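Local coordinates for transcriptional regulator, MarR family (Silicibacter pomeroyi DSS-3, PDB 3BJ6), which probably binds DNA as a dimeric transcription factor of the MarR family, through a winged helix-turn-helix in each subunit, at the interface of chains A and B. Coordinates in Å, arbitrary orientation; residue numbers count along the deposited sequence, not the author numbering. Chains: chain A/B, Transcriptional regulator, MarR family.

Both contacts belong to one two-fold symmetric interface, and the centres of their C-alpha atoms lie about 17 Å apart. Contact 1 lies at the middle, where helix 128-151 of each chain meets its own copy and the start of the partner's helix 18-35. Contact 2 lies further out, where helix 5-16 of chain B lies against helix 102-123 of chain A and sends the B:Tyr12 side chain to residues of helix 40-51. Helix 5-16 is the element they share, used from chain A in contact 1 and from chain B in contact 2. By symmetry contact 2 recurs on the opposite flank, so each N-terminal helix ties the central contact to an outer one.

Contact 1: the interface of chains A and B. Residues chain A 14, 17-18, 21, 134, 138; chain B 18, 134, 138, 141-142.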
ATOM      1  N   ALA A  14       3.911  -7.064   9.898  1.00 17.10           N
ATOM      2  CA  ALA A  14       2.667  -7.001   9.132  1.00 17.13           C
ATOM      3  C   ALA A  14       2.486  -5.616   8.472  1.00 17.67           C
ATOM      4  O   ALA A  14       2.175  -5.509   7.280  1.00 17.97           O
ATOM      5  CB  ALA A  14       1.462  -7.336  10.035  1.00 15.97           C
ATOM      6  N   ALA A  17       4.579  -5.095   5.470  1.00 16.66           N
ATOM      7  CA  ALA A  17       4.168  -5.860   4.286  1.00 16.72           C
ATOM      8  C   ALA A  17       3.176  -5.083   3.423  1.00 16.70           C
ATOM      9  O   ALA A  17       2.919  -5.481   2.297  1.00 16.09           O
ATOM     10  CB  ALA A  17       3.548  -7.230   4.690  1.00 16.35           C
ATOM     11  N   THR A  18       2.621  -3.991   3.948  1.00 17.02           N
ATOM     12  CA  THR A  18       1.611  -3.203   3.208  1.00 17.60           C
ATOM     13  C   THR A  18       2.115  -2.739   1.826  1.00 18.02           C
ATOM     14  O   THR A  18       1.367  -2.797   0.847  1.00 17.05           O
ATOM     15  CB  THR A  18       1.111  -1.965   4.010  1.00 18.24           C
ATOM     16  OG1 THR A  18       0.794  -2.351   5.363  1.00 17.04           O
ATOM     17  CG2 THR A  18      -0.146  -1.365   3.370  1.00 17.75           C
ATOM     18  N   LEU A  21       2.543  -5.736  -0.498  1.00 15.70           N
ATOM     19  CA  LEU A  21       1.165  -6.187  -0.746  1.00 16.21           C
ATOM     20  C   LEU A  21       0.447  -5.358  -1.809  1.00 16.73           C
ATOM     21  O   LEU A  21      -0.151  -5.912  -2.734  1.00 17.11           O
ATOM     22  CB  LEU A  21       0.345  -6.217   0.533  1.00 16.08           C
ATOM     23  CG  LEU A  21      -1.142  -6.632   0.460  1.00 17.37           C
ATOM     24  CD1 LEU A  21      -1.353  -8.015  -0.149  1.00 16.77           C
ATOM     25  CD2 LEU A  21      -1.799  -6.558   1.863  1.00 16.50           C
ATOM     26  N   TYR A 134      -8.737 -10.192  10.401  1.00 17.70           N
ATOM     27  CA  TYR A 134      -7.965  -9.442   9.444  1.00 18.19           C
ATOM     28  C   TYR A 134      -8.689  -8.142   9.006  1.00 17.81           C
ATOM     29  O   TYR A 134      -8.109  -7.051   8.989  1.00 17.53           O
ATOM     30  CB  TYR A 134      -7.634 -10.293   8.203  1.00 18.05           C
ATOM     31  CG  TYR A 134      -6.880  -9.493   7.159  1.00 19.10           C
ATOM     32  CD1 TYR A 134      -5.512  -9.236   7.308  1.00 18.60           C
ATOM     33  CD2 TYR A 134      -7.526  -9.016   5.987  1.00 19.90           C
ATOM     34  CE1 TYR A 134      -4.811  -8.491   6.372  1.00 19.39           C
ATOM     35  CE2 TYR A 134      -6.789  -8.273   5.016  1.00 19.25           C
ATOM     36  CZ  TYR A 134      -5.457  -8.003   5.231  1.00 19.96           C
ATOM     37  OH  TYR A 134      -4.708  -7.274   4.307  1.00 19.53           O
ATOM     38  N   GLN A 138      -7.309  -4.506   9.868  1.00 17.85           N
ATOM     39  CA  GLN A 138      -7.021  -3.687   8.691  1.00 18.72           C
ATOM     40  C   GLN A 138      -7.702  -2.322   8.741  1.00 18.73           C
ATOM     41  O   GLN A 138      -7.039  -1.295   8.573  1.00 18.76           O
ATOM     42  CB  GLN A 138      -7.421  -4.394   7.380  1.00 18.40           C
ATOM     43  CG  GLN A 138      -7.078  -3.573   6.087  1.00 18.58           C
ATOM     44  CD  GLN A 138      -5.669  -3.805   5.555  1.00 18.94           C
ATOM     45  OE1 GLN A 138      -4.742  -4.065   6.325  1.00 18.12           O
ATOM     46  NE2 GLN A 138      -5.508  -3.769   4.203  1.00 16.86           N
TER
ATOM     47  N   THR B  18      -5.924  -1.284   1.548  1.00 17.30           N
ATOM     48  CA  THR B  18      -4.459  -1.321   1.492  1.00 18.11           C
ATOM     49  C   THR B  18      -3.875  -0.000   0.967  1.00 18.46           C
ATOM     50  O   THR B  18      -2.900   0.502   1.497  1.00 17.40           O
ATOM     51  CB  THR B  18      -3.936  -2.483   0.602  1.00 19.12           C
ATOM     52  OG1 THR B  18      -4.602  -3.709   0.955  1.00 18.26           O
ATOM     53  CG2 THR B  18      -2.407  -2.679   0.811  1.00 17.99           C
ATOM     54  N   TYR B 134      -4.397 -11.137  12.001  1.00 17.46           N
ATOM     55  CA  TYR B 134      -4.040 -10.083  11.073  1.00 17.65           C
ATOM     56  C   TYR B 134      -2.667 -10.350  10.403  1.00 17.52           C
ATOM     57  O   TYR B 134      -2.532 -10.314   9.178  1.00 17.38           O
ATOM     58  CB  TYR B 134      -4.050  -8.699  11.756  1.00 17.44           C
ATOM     59  CG  TYR B 134      -3.650  -7.607  10.801  1.00 18.18           C
ATOM     60  CD1 TYR B 134      -4.554  -7.137   9.829  1.00 18.56           C
ATOM     61  CD2 TYR B 134      -2.360  -7.026  10.853  1.00 19.55           C
ATOM     62  CE1 TYR B 134      -4.182  -6.142   8.924  1.00 19.83           C
ATOM     63  CE2 TYR B 134      -1.992  -6.012   9.924  1.00 18.76           C
ATOM     64  CZ  TYR B 134      -2.896  -5.601   8.962  1.00 21.36           C
ATOM     65  OH  TYR B 134      -2.577  -4.590   8.054  1.00 20.23           O
ATOM     66  N   GLN B 138      -2.304 -11.106   6.476  1.00 18.20           N
ATOM     67  CA  GLN B 138      -1.523 -10.102   5.755  1.00 18.76           C
ATOM     68  C   GLN B 138      -0.394 -10.726   4.938  1.00 18.94           C
ATOM     69  O   GLN B 138      -0.250 -10.432   3.745  1.00 19.16           O
ATOM     70  CB  GLN B 138      -0.928  -9.049   6.725  1.00 18.38           C
ATOM     71  CG  GLN B 138      -0.073  -7.950   6.014  1.00 18.34           C
ATOM     72  CD  GLN B 138      -0.889  -6.768   5.508  1.00 20.06           C
ATOM     73  OE1 GLN B 138      -2.065  -6.912   5.158  1.00 18.35           O
ATOM     74  NE2 GLN B 138      -0.284  -5.566   5.529  1.00 18.00           N
ATOM     75  N   LEU B 141      -1.819 -13.180   2.164  1.00 16.88           N
ATOM     76  CA  LEU B 141      -2.282 -12.389   1.021  1.00 16.86           C
ATOM     77  C   LEU B 141      -1.138 -11.860   0.169  1.00 17.54           C
ATOM     78  O   LEU B 141      -1.255 -11.827  -1.036  1.00 18.15           O
ATOM     79  CB  LEU B 141      -3.125 -11.166   1.457  1.00 16.52           C
ATOM     80  CG  LEU B 141      -4.595 -11.410   1.858  1.00 17.58           C
ATOM     81  CD1 LEU B 141      -5.131 -10.178   2.483  1.00 16.86           C
ATOM     82  CD2 LEU B 141      -5.455 -11.830   0.655  1.00 16.33           C
ATOM     83  N   THR B 142      -0.082 -11.359   0.807  1.00 17.95           N
ATOM     84  CA  THR B 142       1.087 -10.853   0.056  1.00 18.60           C
ATOM     85  C   THR B 142       1.605 -11.956  -0.876  1.00 18.80           C
ATOM     86  O   THR B 142       1.817 -11.725  -2.069  1.00 19.46           O
ATOM     87  CB  THR B 142       2.167 -10.343   1.011  1.00 18.68           C
ATOM     88  OG1 THR B 142       1.571  -9.346   1.860  1.00 21.25           O
ATOM     89  CG2 THR B 142       3.360  -9.695   0.230  1.00 17.34           C
TER
HETATM   90  O   HOH W   1      -2.553  -4.120   4.250  1.00 26.82           O
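A:Tyr134 and B:Tyr134 meet at the middle of the two-fold interface, their side chains crossing obliquely and touching CD1 to CD1 at 3.4 Å. Each ring is carried there with CG anti to its backbone N (chi1 177° in A:Tyr134). Apolar neighbours close in around the pair: the methyl of A:Ala14 packs against CE2 of B:Tyr134, and CD1 of B:Leu141 lies 3.5 Å from CZ of A:Tyr134. A:Leu21 spreads its branches, CD1 against the backbone of B:Thr142 and CD2 toward the amide of B:Gln138, while the CG2 methyls of A:Thr18 and B:Thr18 pass 3.7 Å apart. Polar groups finish the site. The phenol OH of A:Tyr134 gives a hydrogen bond to OE1 of B:Gln138 at 2.8 Å, the hydroxyl lying almost on the extension of the amide C=O bond. That OE1 sits at the edge of the ring and in its plane, with ring and amide planes 49° apart. B:Tyr134 repeats this with A:Gln138. The chain of B:Gln138 bends at chi2 (87°), and its NE2 donates to O of A:Ala14 at 3.0 Å from above the carbonyl plane. Water 1 bridges both glutamine amides, 3.0 Å from OE1 of B:Gln138. A leucine in place of B:Gln138 would probably leave the A:Tyr134 hydroxyl and the A:Ala14 carbonyl without these partners and the water less firmly held. The site locks the centre of what is probably the functional dimer, as MarR regulators typically pair.

Contact 2: the interface of chains A and B. Residues chain A 43, 47, 112, 116, 119; chain B 8, 12.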
ATOM      1  N   ARG A  43      -9.838  -0.564 -15.361  1.00 15.58           N
ATOM      2  CA  ARG A  43     -10.683  -1.292 -14.423  1.00 16.38           C
ATOM      3  C   ARG A  43     -11.191  -0.377 -13.299  1.00 16.35           C
ATOM      4  O   ARG A  43     -12.342  -0.454 -12.959  1.00 17.23           O
ATOM      5  CB  ARG A  43      -9.895  -2.459 -13.815  1.00 16.47           C
ATOM      6  CG  ARG A  43     -10.623  -3.235 -12.717  1.00 17.70           C
ATOM      7  CD  ARG A  43      -9.635  -3.901 -11.745  1.00 18.41           C
ATOM      8  NE  ARG A  43     -10.395  -4.506 -10.634  1.00 20.93           N
ATOM      9  CZ  ARG A  43     -10.946  -3.833  -9.626  1.00 20.24           C
ATOM     10  NH1 ARG A  43     -10.805  -2.510  -9.526  1.00 20.61           N
ATOM     11  NH2 ARG A  43     -11.639  -4.495  -8.710  1.00 20.22           N
ATOM     12  N   GLU A  47     -15.076   0.232 -12.668  1.00 17.45           N
ATOM     13  CA  GLU A  47     -15.671  -0.116 -11.371  1.00 18.41           C
ATOM     14  C   GLU A  47     -16.364   1.091 -10.777  1.00 18.09           C
ATOM     15  O   GLU A  47     -17.486   0.974 -10.317  1.00 18.10           O
ATOM     16  CB  GLU A  47     -14.631  -0.683 -10.398  1.00 18.04           C
ATOM     17  CG  GLU A  47     -15.196  -0.938  -8.990  1.00 22.77           C
ATOM     18  CD  GLU A  47     -14.152  -1.499  -7.992  1.00 22.92           C
ATOM     19  OE1 GLU A  47     -12.949  -1.107  -8.050  1.00 22.18           O
ATOM     20  OE2 GLU A  47     -14.566  -2.281  -7.112  1.00 22.81           O
ATOM     21  N   ARG A 112     -14.749  -8.708 -12.094  1.00 18.97           N
ATOM     22  CA  ARG A 112     -15.181  -8.833 -10.701  1.00 20.79           C
ATOM     23  C   ARG A 112     -15.488 -10.275 -10.320  1.00 20.26           C
ATOM     24  O   ARG A 112     -15.130 -10.695  -9.235  1.00 20.33           O
ATOM     25  CB  ARG A 112     -16.375  -7.910 -10.417  1.00 20.62           C
ATOM     26  CG  ARG A 112     -15.998  -6.397 -10.527  1.00 25.03           C
ATOM     27  CD  ARG A 112     -14.891  -5.949  -9.514  1.00 28.54           C
ATOM     28  NE  ARG A 112     -15.458  -6.052  -8.179  1.00 30.94           N
ATOM     29  CZ  ARG A 112     -14.979  -6.788  -7.179  1.00 31.40           C
ATOM     30  NH1 ARG A 112     -15.663  -6.815  -6.038  1.00 33.14           N
ATOM     31  NH2 ARG A 112     -13.828  -7.471  -7.289  1.00 29.32           N
HETATM   32  N   MSE A 116     -13.382 -12.233  -7.373  1.00 18.07           N
HETATM   33  CA  MSE A 116     -14.062 -12.793  -6.211  1.00 18.54           C
HETATM   34  C   MSE A 116     -13.900 -14.298  -6.101  1.00 18.35           C
HETATM   35  O   MSE A 116     -13.795 -14.838  -4.987  1.00 18.05           O
HETATM   36  CB  MSE A 116     -15.536 -12.386  -6.230  1.00 18.87           C
HETATM   37  CG  MSE A 116     -15.713 -10.826  -6.102  1.00 22.83           C
HETATM   38 SE   MSE A 116     -14.975  -9.963  -4.466  0.45 24.64          SE
HETATM   39  CE  MSE A 116     -13.161  -9.706  -5.206  1.00 27.15           C
ATOM     40  N   LEU A 119     -10.516 -14.574  -4.639  1.00 18.48           N
ATOM     41  CA  LEU A 119     -10.582 -14.322  -3.174  1.00 19.49           C
ATOM     42  C   LEU A 119     -11.197 -15.482  -2.388  1.00 19.63           C
ATOM     43  O   LEU A 119     -10.763 -15.757  -1.263  1.00 20.02           O
ATOM     44  CB  LEU A 119     -11.309 -13.012  -2.841  1.00 19.64           C
ATOM     45  CG  LEU A 119     -10.541 -11.723  -3.140  1.00 21.09           C
ATOM     46  CD1 LEU A 119     -11.317 -10.536  -2.546  1.00 19.77           C
ATOM     47  CD2 LEU A 119      -9.087 -11.774  -2.583  1.00 21.00           C
TER
ATOM     48  N   THR B   8     -16.124 -12.907   0.852  1.00 19.43           N
ATOM     49  CA  THR B   8     -15.256 -12.302  -0.157  1.00 20.41           C
ATOM     50  C   THR B   8     -15.545 -10.793  -0.307  1.00 20.13           C
ATOM     51  O   THR B   8     -14.620 -10.011  -0.588  1.00 19.64           O
ATOM     52  CB  THR B   8     -15.295 -13.033  -1.520  1.00 20.98           C
ATOM     53  OG1 THR B   8     -16.632 -13.024  -2.011  1.00 22.31           O
ATOM     54  CG2 THR B   8     -14.839 -14.467  -1.364  1.00 20.81           C
ATOM     55  N   TYR B  12     -12.617  -8.370   0.218  1.00 15.41           N
ATOM     56  CA  TYR B  12     -12.357  -7.345  -0.797  1.00 16.43           C
ATOM     57  C   TYR B  12     -12.303  -5.919  -0.205  1.00 16.00           C
ATOM     58  O   TYR B  12     -11.425  -5.116  -0.546  1.00 16.19           O
ATOM     59  CB  TYR B  12     -13.406  -7.411  -1.907  1.00 16.47           C
ATOM     60  CG  TYR B  12     -13.199  -6.426  -3.006  1.00 16.45           C
ATOM     61  CD1 TYR B  12     -12.075  -6.510  -3.844  1.00 18.92           C
ATOM     62  CD2 TYR B  12     -14.138  -5.419  -3.245  1.00 17.84           C
ATOM     63  CE1 TYR B  12     -11.884  -5.583  -4.901  1.00 17.60           C
ATOM     64  CE2 TYR B  12     -13.952  -4.486  -4.302  1.00 18.37           C
ATOM     65  CZ  TYR B  12     -12.824  -4.586  -5.112  1.00 17.89           C
ATOM     66  OH  TYR B  12     -12.628  -3.691  -6.140  1.00 17.64           O
TER
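B:Tyr12 lies with its ring against the side chains of helix 102-123 of chain A, and A:Met116 and A:Leu119 pack around its base. The methyl CE of the selenomethionine A:Met116 sits 3.6 Å from CD1 of B:Tyr12, the two side chains crossing at about a right angle, while the selenium lies near CB of the tyrosine. A:Leu119 brings CD1 to the backbone of the same residue, 3.8 Å from its CA, and its CB looks toward the CG2 methyl of B:Thr8 one helical turn earlier.

Further along the ring, A:Arg112 supplies a cation-pi contact. Its chain folds back at chi2 and chi3 (chi3 -67°), which lays the guanidinium over one face of B:Tyr12 with the planes only 20° apart. NH1 stands over that face, 3.6 Å from the ring centroid and offset toward the rim, a placement likely to pair the positive charge with the ring's pi electrons.

At the tip of the ring, the phenol oxygen is gripped by two residues of helix 40-51. OH of B:Tyr12 donates to OE2 of A:Glu47 at 2.6 Å, reaching the carboxylate on its syn side. The same oxygen accepts from NH2 of A:Arg43 at 2.9 Å, a fairly straight bond close to the guanidinium plane. A:Arg43 reaches this point on a chain extended from CG to NE. These two partners also hold each other: NH1 of A:Arg43 forms a salt bridge to OE1 of A:Glu47 at 3.0 Å, approaching from above the carboxylate plane. The pair thus presents a donor and an acceptor together, and their opposite charges would probably steady both.

In the fold, the N-terminal helix 5-16 of chain B packs on helix 102-123 of chain A, and its B:Tyr12 side chain reaches on to helix 40-51, on the flank of the dimer interface.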